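Local coordinates for protein alkaline phosphatase (Thermus thermophilus, PDB 7KWD) that probably hydrolyses phosphate monoesters as a homodimeric, zinc- and magnesium-binding enzyme of the alkaline phosphatase family, at residues A[375-378]-A[379-383]. Sequence-based numbering, arbitrary orientation.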
loop_
_atom_site.group_PDB
_atom_site.type_symbol
_atom_site.label_atom_id
_atom_site.label_comp_id
_atom_site.label_asym_id
_atom_site.label_seq_id
_atom_site.Cartn_x
_atom_site.Cartn_y
_atom_site.Cartn_z
ATOM N N VAL A 375 12.180 11.216 -22.079
ATOM C CA VAL A 375 11.676 10.000 -22.707
ATOM C C VAL A 375 11.671 10.207 -24.218
ATOM O O VAL A 375 11.307 11.287 -24.699
ATOM C CB VAL A 375 10.249 9.661 -22.208
ATOM C CG1 VAL A 375 9.520 8.686 -23.150
ATOM C CG2 VAL A 375 10.296 9.082 -20.795
ATOM N N ASP A 376 12.056 9.159 -24.958
ATOM C CA ASP A 376 12.090 9.170 -26.427
ATOM C C ASP A 376 10.975 8.252 -26.907
ATOM O O ASP A 376 11.136 7.031 -26.953
ATOM C CB ASP A 376 13.449 8.716 -26.960
ATOM C CG ASP A 376 14.553 9.716 -26.665
ATOM O OD1 ASP A 376 14.320 10.941 -26.845
ATOM O OD2 ASP A 376 15.652 9.281 -26.240
ATOM N N LEU A 377 9.838 8.850 -27.246
ATOM C CA LEU A 377 8.669 8.095 -27.653
ATOM C C LEU A 377 8.799 7.562 -29.076
ATOM O O LEU A 377 9.344 8.225 -29.962
ATOM C CB LEU A 377 7.433 8.987 -27.567
ATOM C CG LEU A 377 6.802 9.191 -26.191
ATOM C CD1 LEU A 377 5.565 10.091 -26.349
ATOM C CD2 LEU A 377 6.427 7.873 -25.551
ATOM N N GLU A 378 8.266 6.369 -29.288
ATOM C CA GLU A 378 8.031 5.860 -30.616
ATOM C C GLU A 378 6.870 6.609 -31.267
ATOM O O GLU A 378 5.998 7.171 -30.590
ATOM C CB GLU A 378 7.704 4.367 -30.564
ATOM C CG GLU A 378 8.846 3.459 -30.139
ATOM C CD GLU A 378 8.381 2.024 -29.926
ATOM O OE1 GLU A 378 7.429 1.613 -30.624
ATOM O OE2 GLU A 378 8.954 1.306 -29.067
ATOM N N ASP A 379 6.851 6.575 -32.610
ATOM C CA ASP A 379 5.755 7.169 -33.368
ATOM C C ASP A 379 4.399 6.701 -32.851
ATOM O O ASP A 379 3.507 7.511 -32.600
ATOM C CB ASP A 379 5.870 6.822 -34.857
ATOM C CG ASP A 379 7.181 7.254 -35.459
ATOM O OD1 ASP A 379 7.684 6.529 -36.339
ATOM O OD2 ASP A 379 7.699 8.318 -35.064
ATOM N N ALA A 380 4.207 5.388 -32.717
ATOM C CA ALA A 380 2.880 4.920 -32.338
ATOM C C ALA A 380 2.479 5.415 -30.952
ATOM O O ALA A 380 1.279 5.495 -30.649
ATOM C CB ALA A 380 2.805 3.394 -32.374
ATOM N N GLU A 381 3.460 5.709 -30.096
ATOM C CA GLU A 381 3.154 6.160 -28.742
ATOM C C GLU A 381 2.741 7.621 -28.770
ATOM O O GLU A 381 1.729 7.999 -28.173
ATOM C CB GLU A 381 4.364 5.925 -27.829
ATOM C CG GLU A 381 4.700 4.424 -27.630
ATOM C CD GLU A 381 6.016 4.208 -26.915
ATOM O OE1 GLU A 381 6.937 5.031 -27.127
ATOM O OE2 GLU A 381 6.133 3.213 -26.154
ATOM N N ALA A 382 3.486 8.450 -29.502
ATOM C CA ALA A 382 3.091 9.844 -29.621
ATOM C C ALA A 382 1.719 9.963 -30.267
ATOM O O ALA A 382 0.908 10.805 -29.858
ATOM C CB ALA A 382 4.132 10.633 -30.406
ATOM N N GLU A 383 1.423 9.097 -31.248
ATOM C CA GLU A 383 0.127 9.174 -31.917
ATOM C C GLU A 383 -0.998 8.855 -30.950
ATOM O O GLU A 383 -2.077 9.450 -31.018
ATOM C CB GLU A 383 0.043 8.234 -33.127
ATOM C CG GLU A 383 1.198 8.370 -34.137
ATOM C CD GLU A 383 0.982 9.421 -35.242
ATOM O OE1 GLU A 383 0.508 10.555 -34.964
ATOM O OE2 GLU A 383 1.335 9.106 -36.400
#
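With its CG set beside its own backbone N (chi1 -65°) and the chain extended beyond that, Glu-381 reaches back along the first turn of its helix and lays its carboxylate against the backbone of Glu-378. This is the start of helix 379-391, with Glu-378 as N-cap, and the bond from side chain to N-cap backbone is one half of a capping box. Glu-378 N donates to Glu-381 OE1 over 2.9 Å with an N-H...O angle of 159°, meeting the oxygen on its anti side and 28° out of the carboxylate plane. The reciprocal half is missing: the extended side chain of Glu-378 leads away from the helix backbone to a salt bridge with Arg-416. The same OE1 of Glu-381 also pairs with Arg-423, so the carboxylate ties the helix start to the loop that carries Arg-423. The two arginines probably ease the proximity of two acids, Glu-378 OE2 and Glu-381 OE2 being 4.5 Å apart with their carboxylate planes only modestly inclined. With an alanine here in place of Glu-381, the Glu-378 amide would probably lose its side-chain acceptor, and Arg-423 this carboxylate mate. Further round the turn, Glu-378 O takes the first regular helical bond from Ala-382 N at 3.0 Å, while Glu-381 N adds a weak one. Leu-377, just before the cap, folds its side chain back toward the helix, and its CD2 lies 3.6 Å from Glu-381 CB. Its side chain also touches Phe-369 of helix 362-373, where Ala-382 touches Val-365, so the turn closes onto the preceding helix. The pairing of Leu-377 with Ala-382 across the cap is a hydrophobic staple, a small one, in which Leu-377 CD1 sits 4.3 Å from Ala-382 CB.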